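Local coordinates for protein 3,4-dihydroxybenzoate decarboxylase (Enterobacter cloacae, PDB 5NY5) that probably catalyses the reversible decarboxylation of 3,4-dihydroxybenzoate to catechol, as a UbiD-family enzyme that uses prenylated FMN and a metal ion, at residues C173-E176 and L180-F183; Y355-G360 and L365-V370; F222-T227 and Y231-V236; N6-A11 and I316-V321. All coordinates share one frame; numbering follows the deposited sequence.

Contact 1: residues C173-E176 and L180-F183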
# COMPACT_ATOMS: atom_id res chain seq x y z
N CYS A 173 19.37 -16.77 39.82
CA CYS A 173 20.36 -17.75 39.40
C CYS A 173 21.37 -17.97 40.52
O CYS A 173 21.87 -17.01 41.11
CB CYS A 173 21.07 -17.28 38.13
SG CYS A 173 22.31 -18.42 37.49
N VAL A 174 21.66 -19.24 40.81
CA VAL A 174 22.60 -19.57 41.87
C VAL A 174 24.01 -19.29 41.38
O VAL A 174 24.44 -19.80 40.34
CB VAL A 174 22.44 -21.03 42.30
CG1 VAL A 174 23.49 -21.40 43.33
CG2 VAL A 174 21.05 -21.28 42.84
N GLN A 175 24.74 -18.47 42.13
CA GLN A 175 26.10 -18.07 41.77
C GLN A 175 27.15 -18.66 42.69
O GLN A 175 28.13 -19.25 42.21
CB GLN A 175 26.21 -16.54 41.77
CG GLN A 175 25.22 -15.84 40.85
CD GLN A 175 25.48 -16.13 39.38
OE1 GLN A 175 26.54 -16.61 39.00
NE2 GLN A 175 24.49 -15.83 38.54
N GLU A 176 26.99 -18.51 44.00
CA GLU A 176 27.96 -19.03 44.95
C GLU A 176 27.25 -19.83 46.04
O GLU A 176 26.03 -20.04 45.97
CB GLU A 176 28.77 -17.90 45.58
CG GLU A 176 29.45 -16.98 44.57
CD GLU A 176 30.59 -17.65 43.84
OE1 GLU A 176 31.06 -18.72 44.30
OE2 GLU A 176 31.03 -17.11 42.81
N LEU A 180 23.28 -15.09 45.13
CA LEU A 180 22.36 -15.27 44.02
C LEU A 180 22.34 -14.01 43.17
O LEU A 180 22.50 -12.90 43.68
CB LEU A 180 20.94 -15.58 44.50
CG LEU A 180 20.71 -16.80 45.38
CD1 LEU A 180 19.46 -16.59 46.22
CD2 LEU A 180 20.57 -18.05 44.54
N SER A 181 22.12 -14.18 41.87
CA SER A 181 21.93 -13.06 40.96
C SER A 181 20.44 -12.91 40.68
O SER A 181 19.76 -13.88 40.35
CB SER A 181 22.70 -13.27 39.66
OG SER A 181 22.24 -14.42 38.97
N MSE A 182 19.94 -11.69 40.82
CA MSE A 182 18.52 -11.42 40.65
C MSE A 182 18.27 -10.14 39.86
O MSE A 182 18.75 -9.07 40.23
CB MSE A 182 17.83 -11.34 42.01
CG MSE A 182 16.45 -10.70 41.99
SE MSE A 182 15.43 -11.03 43.62
CE MSE A 182 14.39 -9.39 43.66
N PHE A 183 17.53 -10.27 38.77
CA PHE A 183 17.18 -9.12 37.94
C PHE A 183 15.98 -8.38 38.52
O PHE A 183 15.07 -8.99 39.10
CB PHE A 183 16.89 -9.56 36.51
CG PHE A 183 16.35 -8.46 35.64
CD1 PHE A 183 17.19 -7.52 35.08
CD2 PHE A 183 14.99 -8.37 35.37
CE1 PHE A 183 16.70 -6.51 34.28
CE2 PHE A 183 14.49 -7.37 34.57
CZ PHE A 183 15.35 -6.43 34.02

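Contact 2: residues Y355-G360 and L365-V370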
# COMPACT_ATOMS: atom_id res chain seq x y z
N TYR A 355 -8.74 -13.43 25.39
CA TYR A 355 -7.77 -14.49 25.66
C TYR A 355 -6.38 -13.97 25.33
O TYR A 355 -6.12 -13.57 24.19
CB TYR A 355 -8.09 -15.74 24.84
CG TYR A 355 -7.12 -16.90 25.00
CD1 TYR A 355 -6.34 -17.02 26.14
CD2 TYR A 355 -6.99 -17.86 24.02
CE1 TYR A 355 -5.45 -18.07 26.29
CE2 TYR A 355 -6.11 -18.92 24.16
CZ TYR A 355 -5.35 -19.02 25.30
OH TYR A 355 -4.47 -20.06 25.44
N ALA A 356 -5.51 -13.95 26.33
CA ALA A 356 -4.09 -13.68 26.11
C ALA A 356 -3.46 -15.00 25.66
O ALA A 356 -2.97 -15.78 26.47
CB ALA A 356 -3.43 -13.13 27.37
N HIS A 357 -3.49 -15.23 24.35
CA HIS A 357 -3.23 -16.55 23.80
C HIS A 357 -1.89 -17.10 24.26
O HIS A 357 -0.90 -16.36 24.38
CB HIS A 357 -3.28 -16.50 22.28
CG HIS A 357 -3.51 -17.83 21.64
ND1 HIS A 357 -2.57 -18.83 21.66
CD2 HIS A 357 -4.57 -18.32 20.96
CE1 HIS A 357 -3.04 -19.89 21.02
NE2 HIS A 357 -4.26 -19.60 20.59
N THR A 358 -1.86 -18.40 24.53
CA THR A 358 -0.65 -19.05 25.02
C THR A 358 0.46 -19.06 23.98
O THR A 358 1.63 -19.20 24.35
CB THR A 358 -0.97 -20.48 25.47
OG1 THR A 358 0.21 -21.09 26.01
CG2 THR A 358 -1.48 -21.31 24.31
N ALA A 359 0.13 -18.91 22.70
CA ALA A 359 1.16 -18.79 21.68
C ALA A 359 1.93 -17.48 21.81
O ALA A 359 3.08 -17.41 21.36
CB ALA A 359 0.55 -18.90 20.29
N GLY A 360 1.34 -16.47 22.41
CA GLY A 360 2.04 -15.24 22.73
C GLY A 360 2.65 -15.22 24.11
O GLY A 360 3.13 -14.17 24.54
N LEU A 365 0.03 -11.98 21.96
CA LEU A 365 -1.13 -12.19 21.10
C LEU A 365 -2.40 -12.06 21.91
O LEU A 365 -2.57 -12.74 22.93
CB LEU A 365 -1.06 -13.56 20.42
CG LEU A 365 -2.27 -13.96 19.57
CD1 LEU A 365 -2.61 -12.88 18.57
CD2 LEU A 365 -1.99 -15.27 18.85
N GLY A 366 -3.31 -11.20 21.45
CA GLY A 366 -4.58 -11.00 22.11
C GLY A 366 -5.76 -11.36 21.23
O GLY A 366 -5.85 -10.90 20.08
N ILE A 367 -6.67 -12.17 21.75
CA ILE A 367 -7.87 -12.58 21.04
C ILE A 367 -9.06 -11.92 21.71
O ILE A 367 -9.25 -12.05 22.92
CB ILE A 367 -8.03 -14.11 21.04
CG1 ILE A 367 -6.67 -14.80 20.85
CG2 ILE A 367 -9.01 -14.55 19.98
CD1 ILE A 367 -6.00 -14.51 19.53
N LEU A 368 -9.86 -11.19 20.93
CA LEU A 368 -10.99 -10.45 21.46
C LEU A 368 -12.28 -10.97 20.85
O LEU A 368 -12.39 -11.08 19.63
CB LEU A 368 -10.84 -8.95 21.18
CG LEU A 368 -10.13 -8.12 22.25
CD1 LEU A 368 -8.69 -8.57 22.45
CD2 LEU A 368 -10.18 -6.65 21.90
N GLN A 369 -13.23 -11.30 21.71
CA GLN A 369 -14.54 -11.80 21.30
C GLN A 369 -15.56 -10.70 21.54
O GLN A 369 -15.84 -10.36 22.69
CB GLN A 369 -14.90 -13.07 22.08
CG GLN A 369 -16.12 -13.79 21.55
CD GLN A 369 -16.49 -14.98 22.40
OE1 GLN A 369 -16.58 -14.87 23.62
NE2 GLN A 369 -16.70 -16.12 21.76
N VAL A 370 -16.10 -10.15 20.46
CA VAL A 370 -17.07 -9.07 20.55
C VAL A 370 -18.39 -9.55 19.98
O VAL A 370 -18.46 -10.57 19.28
CB VAL A 370 -16.59 -7.80 19.81
CG1 VAL A 370 -15.28 -7.31 20.40
CG2 VAL A 370 -16.44 -8.08 18.33
O HOH W 1 -0.65 -13.80 24.25

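Contact 3: residues F222-T227 and Y231-V236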
# COMPACT_ATOMS: atom_id res chain seq x y z
N PHE A 222 -1.14 -9.02 39.51
CA PHE A 222 -2.04 -7.94 39.17
C PHE A 222 -1.57 -6.63 39.80
O PHE A 222 -0.74 -6.60 40.71
CB PHE A 222 -3.46 -8.26 39.64
CG PHE A 222 -4.14 -9.33 38.82
CD1 PHE A 222 -3.75 -10.65 38.94
CD2 PHE A 222 -5.16 -9.01 37.95
CE1 PHE A 222 -4.37 -11.63 38.19
CE2 PHE A 222 -5.78 -9.99 37.20
CZ PHE A 222 -5.38 -11.30 37.33
N GLU A 223 -2.12 -5.53 39.28
CA GLU A 223 -1.82 -4.21 39.83
C GLU A 223 -2.58 -4.00 41.13
O GLU A 223 -3.81 -4.16 41.17
CB GLU A 223 -2.17 -3.11 38.82
CG GLU A 223 -1.03 -2.75 37.88
CD GLU A 223 0.14 -2.11 38.61
OE1 GLU A 223 -0.08 -1.49 39.67
OE2 GLU A 223 1.29 -2.23 38.12
N ALA A 224 -1.86 -3.64 42.18
CA ALA A 224 -2.46 -3.44 43.49
C ALA A 224 -2.24 -2.01 43.97
O ALA A 224 -1.25 -1.38 43.59
CB ALA A 224 -1.87 -4.42 44.51
N PRO A 225 -3.14 -1.48 44.79
CA PRO A 225 -2.91 -0.15 45.38
C PRO A 225 -1.75 -0.14 46.36
O PRO A 225 -1.02 -1.13 46.49
CB PRO A 225 -4.24 0.15 46.09
CG PRO A 225 -4.86 -1.19 46.32
CD PRO A 225 -4.47 -2.02 45.14
N THR A 226 -1.55 0.97 47.06
CA THR A 226 -0.51 1.09 48.07
C THR A 226 -1.11 1.71 49.32
O THR A 226 -1.68 2.80 49.26
CB THR A 226 0.68 1.92 47.58
OG1 THR A 226 1.37 1.20 46.55
CG2 THR A 226 1.64 2.20 48.72
N THR A 227 -1.00 1.00 50.44
CA THR A 227 -1.51 1.41 51.74
C THR A 227 -0.40 1.22 52.76
O THR A 227 0.59 0.53 52.50
CB THR A 227 -2.74 0.57 52.13
OG1 THR A 227 -2.37 -0.80 52.29
CG2 THR A 227 -3.82 0.69 51.07
N TYR A 231 1.48 -4.40 51.68
CA TYR A 231 1.78 -5.61 50.91
C TYR A 231 0.58 -6.00 50.05
O TYR A 231 0.10 -7.13 50.08
CB TYR A 231 2.20 -6.76 51.83
CG TYR A 231 3.41 -6.49 52.69
CD1 TYR A 231 4.69 -6.70 52.21
CD2 TYR A 231 3.27 -6.03 54.00
CE1 TYR A 231 5.80 -6.46 52.99
CE2 TYR A 231 4.38 -5.78 54.79
CZ TYR A 231 5.64 -6.00 54.28
OH TYR A 231 6.74 -5.75 55.06
N ASN A 232 0.09 -5.02 49.29
CA ASN A 232 -1.27 -5.07 48.76
C ASN A 232 -1.48 -6.16 47.72
O ASN A 232 -2.62 -6.60 47.55
CB ASN A 232 -1.64 -3.71 48.18
CG ASN A 232 -1.53 -2.59 49.20
OD1 ASN A 232 -0.47 -1.98 49.36
ND2 ASN A 232 -2.63 -2.32 49.89
N GLU A 233 -0.43 -6.61 47.03
CA GLU A 233 -0.62 -7.69 46.07
C GLU A 233 -1.06 -8.98 46.74
O GLU A 233 -1.63 -9.85 46.08
CB GLU A 233 0.66 -7.92 45.27
CG GLU A 233 1.03 -6.78 44.33
CD GLU A 233 1.85 -5.70 45.01
OE1 GLU A 233 3.00 -5.49 44.59
OE2 GLU A 233 1.33 -5.08 45.96
N LEU A 234 -0.83 -9.11 48.05
CA LEU A 234 -1.32 -10.25 48.80
C LEU A 234 -2.81 -10.15 49.10
O LEU A 234 -3.42 -11.16 49.48
CB LEU A 234 -0.54 -10.39 50.11
CG LEU A 234 0.96 -10.62 49.98
CD1 LEU A 234 1.62 -10.68 51.35
CD2 LEU A 234 1.24 -11.90 49.21
N GLY A 235 -3.40 -8.96 48.96
CA GLY A 235 -4.81 -8.80 49.23
C GLY A 235 -5.71 -9.57 48.28
O GLY A 235 -6.84 -9.90 48.64
N VAL A 236 -5.22 -9.87 47.07
CA VAL A 236 -6.01 -10.64 46.13
C VAL A 236 -6.17 -12.08 46.62
O VAL A 236 -7.27 -12.63 46.63
CB VAL A 236 -5.36 -10.60 44.73
CG1 VAL A 236 -6.30 -11.19 43.69
CG2 VAL A 236 -4.99 -9.17 44.37

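Contact 4: residues N6-A11 and I316-V321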
# COMPACT_ATOMS: atom_id res chain seq x y z
N ASN A 6 -4.90 -22.90 52.10
CA ASN A 6 -4.11 -21.83 52.68
C ASN A 6 -2.61 -21.99 52.44
O ASN A 6 -1.84 -21.17 52.93
CB ASN A 6 -4.37 -21.70 54.19
CG ASN A 6 -4.09 -22.99 54.95
OD1 ASN A 6 -3.40 -23.88 54.46
ND2 ASN A 6 -4.62 -23.07 56.16
N ASP A 7 -2.19 -23.01 51.70
CA ASP A 7 -0.78 -23.19 51.38
C ASP A 7 -0.68 -24.11 50.17
O ASP A 7 -1.68 -24.51 49.58
CB ASP A 7 0.00 -23.74 52.58
CG ASP A 7 -0.65 -24.97 53.20
OD1 ASP A 7 -1.42 -25.66 52.51
OD2 ASP A 7 -0.37 -25.24 54.38
N LEU A 8 0.56 -24.44 49.80
CA LEU A 8 0.79 -25.29 48.64
C LEU A 8 0.24 -26.70 48.86
O LEU A 8 -0.36 -27.29 47.96
CB LEU A 8 2.28 -25.34 48.32
CG LEU A 8 2.74 -26.29 47.21
CD1 LEU A 8 2.06 -25.96 45.90
CD2 LEU A 8 4.25 -26.21 47.08
N ARG A 9 0.44 -27.25 50.06
CA ARG A 9 0.07 -28.64 50.30
C ARG A 9 -1.44 -28.84 50.36
O ARG A 9 -1.94 -29.90 49.97
CB ARG A 9 0.74 -29.15 51.57
CG ARG A 9 2.25 -29.13 51.50
CD ARG A 9 2.88 -29.77 52.71
NE ARG A 9 4.32 -29.52 52.76
CZ ARG A 9 5.16 -30.15 53.58
NH1 ARG A 9 4.71 -31.09 54.40
NH2 ARG A 9 6.45 -29.85 53.56
N SER A 10 -2.18 -27.84 50.84
CA SER A 10 -3.64 -27.94 50.78
C SER A 10 -4.15 -27.79 49.36
O SER A 10 -5.23 -28.30 49.03
CB SER A 10 -4.28 -26.90 51.70
OG SER A 10 -3.53 -25.70 51.74
N ALA A 11 -3.39 -27.12 48.49
CA ALA A 11 -3.78 -27.03 47.09
C ALA A 11 -3.54 -28.35 46.37
O ALA A 11 -4.37 -28.78 45.56
CB ALA A 11 -3.01 -25.89 46.40
N ILE A 316 8.91 -28.61 50.01
CA ILE A 316 8.73 -28.78 48.58
C ILE A 316 9.37 -27.61 47.85
O ILE A 316 9.14 -26.44 48.20
CB ILE A 316 7.23 -28.88 48.23
CG1 ILE A 316 6.61 -30.09 48.93
CG2 ILE A 316 7.03 -28.96 46.74
CD1 ILE A 316 5.10 -30.12 48.86
N LEU A 317 10.19 -27.90 46.85
CA LEU A 317 10.78 -26.87 46.00
C LEU A 317 9.89 -26.71 44.77
O LEU A 317 9.79 -27.62 43.94
CB LEU A 317 12.21 -27.24 45.61
CG LEU A 317 12.94 -26.21 44.74
CD1 LEU A 317 12.85 -24.83 45.38
CD2 LEU A 317 14.39 -26.61 44.54
N GLN A 318 9.24 -25.55 44.66
CA GLN A 318 8.35 -25.26 43.54
C GLN A 318 9.04 -24.34 42.54
O GLN A 318 9.65 -23.34 42.93
CB GLN A 318 7.05 -24.61 44.03
CG GLN A 318 6.09 -24.24 42.91
CD GLN A 318 4.80 -23.65 43.43
OE1 GLN A 318 4.70 -23.25 44.58
NE2 GLN A 318 3.79 -23.59 42.56
N THR A 319 8.94 -24.69 41.26
CA THR A 319 9.44 -23.86 40.18
C THR A 319 8.59 -24.15 38.94
O THR A 319 7.55 -24.80 39.03
CB THR A 319 10.93 -24.10 39.95
OG1 THR A 319 11.43 -23.17 38.99
CG2 THR A 319 11.18 -25.52 39.45
N LEU A 320 9.03 -23.66 37.79
CA LEU A 320 8.32 -23.89 36.54
C LEU A 320 9.28 -24.46 35.50
O LEU A 320 10.50 -24.48 35.69
CB LEU A 320 7.66 -22.60 36.02
CG LEU A 320 8.46 -21.30 35.93
CD1 LEU A 320 9.47 -21.30 34.79
CD2 LEU A 320 7.52 -20.11 35.80
N VAL A 321 8.71 -24.92 34.39
CA VAL A 321 9.46 -25.43 33.25
C VAL A 321 8.89 -24.80 31.99
O VAL A 321 7.66 -24.74 31.83
CB VAL A 321 9.40 -26.96 33.17
CG1 VAL A 321 10.03 -27.45 31.87
CG2 VAL A 321 10.09 -27.60 34.36

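Contact 1: residues C173-E176 and L180-F183
The beta hairpin of strands 165-174 and 179-182 closes here, with Cys173 paired to Ser181 and Val174 to Leu180 in antiparallel register. Cys173 and Ser181 form the hydrogen-bonded pair: Cys173 N gives its hydrogen to Ser181 O at 3.0 Å, and Ser181 N returns one to Cys173 O at 2.9 Å. A weak bond from Ser181 OG, 3.4 Å long, also reaches Cys173 O. Cys173 O also receives a longer contact from Leu180 CA, 3.4 Å away, as a CA-H...O interaction.

Val174 and Leu180 are the non-hydrogen-bonded pair, and their side chains share one face of the sheet, where Val174 CG2 meets Leu180 CD2 at 3.7 Å. Phe149 of strand 148-157 packs against both, which places the pair inside the antiparallel sheet of the Rift-related, FMN-binding-type domain.

On the face of Cys173 and Ser181, the chain of Gln175 bends at chi2 (-66°) and folds back over Ser181. Its NE2 then donates to Ser181 OG at 2.7 Å, with the hydroxyl close to the amide plane. The serine OG sits between its own backbone N and carbonyl carbon (chi1 62°), where it also lies beside Cys173 CB. Glu277 O takes a further hydrogen bond from Gln175 NE2, while Gln279 NE2 donates to Gln175 OE1; bonds at both ends of the amide should restrict its rotation.

Contact 2: residues Y355-G360 and L365-V370
A beta hairpin of strands 351-356 and 365-370 forms one edge, within this chain, of the five-stranded mixed sheet in the UbiD C-terminal domain, and Tyr355 pairs with Ile367 near its turn. The pair is antiparallel and hydrogen-bonded: Tyr355 N to Ile367 O and Ile367 N to Tyr355 O each measure 2.9 Å. Beyond it the first strand turns away through an inverse gamma turn centred on Ala356. The pairing ends in a more bent bond from His357 N to Leu365 O, 3.0 Å long with an N-H...O angle of 135°. A water extends this link, donating to both His357 O and Leu365 O.

Four side chains carry the packing. His357 and Leu365 run side by side in the same direction, each with CG anti to its backbone N (chi1 -160° and 176°), and His357 CB touches Leu365 CG at 3.8 Å. Ile367 brings CG1 to the edge of the imidazole, near the ring plane, while its CB faces Tyr355 CB. The phenol ring packs against the next part of its own segment: His357 CA lies over the centre of one face, and Tyr355 CE2 in turn reaches one face of the imidazole toward its rim.

Strand 397-401 flanks 365-370 on its other side, and Asp411 of the second subunit packs on His357, placing the turn at a subunit interface. The imidazole is held at both nitrogens, since Ser410 OG bonds NE2 and Ala359 N donates to His357 ND1 at 2.9 Å, almost exactly in the ring plane.

Contact 3: residues F222-T227 and Y231-V236
Across the contact the backbones approach closest at Ala224 and Glu233, whose CA atoms are 5.3 Å apart. Segment 222-227 is an irregular loop, whereas 231-236 makes a type I turn from Tyr231 to Leu234 and runs on into helix 234-241.

Asn232 contributes the largest share of the buried surface. With CG anti to its carbonyl carbon (chi1 -58°), its amide crosses to Thr227 and is gripped at both ends: ND2 donates to Thr227 OG1 at 2.9 Å, and Thr227 N donates to Asn232 OD1 at 3.2 Å, from 25° outside the carbonyl plane. Pro225 O also lies 3.0 Å from Asn232 OD1, but both are acceptors.

Ala224 CB fits against Asn232 CB and the Glu233 side chain, 3.6 Å from Glu233 OE2. The glutamate chain bends at chi2 (87°), bringing its carboxylate toward Ala224. Glu233 is a manganese ligand and Phe222 and Glu223 line the prenylated FMN site, although neither ligand is bound to this chain.

The Ala224 methyl and the two hydrogen bonds of the Asn232 amide thus join metal-binding turn to cofactor-binding loop. Glu233 OE1 lies near Asp166 OD1 and makes a long, weak ion pair with Arg188 NH2; the closeness of two manganese-binding acids probably reflects a site built for a cation.

Contact 4: residues N6-A11 and I316-V321
Leu8 and Ile316 bury most of the surface between helix 8-16 and strand 316-319, with Arg9 and Gln318 at their flanks. Leu8 points from the first turn of the helix toward the strand, its CG anti to the backbone N (chi1 174°). This directs CD2 across Ile316 CG2 at 3.9 Å. The same methyl also lies 3.9 Å from Gln318 OE1, so one leucine branch bridges two strand residues that face the helix.

Ile316 uses its other arm on the arginine. CD1 comes up against the aliphatic part of Arg9, 4.0 Å from Arg9 CG, and is equally near Arg9 NE. The charged end is directed to other partners: Arg9 NE forms a salt bridge with Glu262 OE2, and NH2 bonds Asn313 O. Glu262 OE1 also accepts from Ile316 N, so one carboxylate links both segments.

Leu72 of the adjoining strand 70-73 touches Leu8 and Ile316, and Gln318 meets Tyr217 of helix 214-219. The contact is therefore helix-on-sheet packing: the N-terminal helix rests on 316-319, one of the two edge strands, within this chain, of the mixed sheet 22-25, 57-60, 70-73 and 316-319.

Overall arrangement
Contact 4 joins segments whose nearest ends are 305 residues apart and encloses contacts 1 and 3 along the chain; contact 2 follows it. Contacts 1 and 3 both belong to the Rift-related domain, with centres 27 Å apart; the segments of contact 1 include one prenylated FMN-binding residue, Phe183, and those of contact 3 two, Phe222 and Glu223. Strand 165-174, which reaches contact 1, also carries the manganese ligand Asp166 that approaches Glu233 of contact 3. Contact 2 belongs to the C-terminal domain, its centre 34 Å from contact 1 and 26 Å from contact 3. Contacts 1, 2 and 4 thus lie on three different sheets, while contact 3 is a loop-to-helix contact supplying both metal- and cofactor-binding residues.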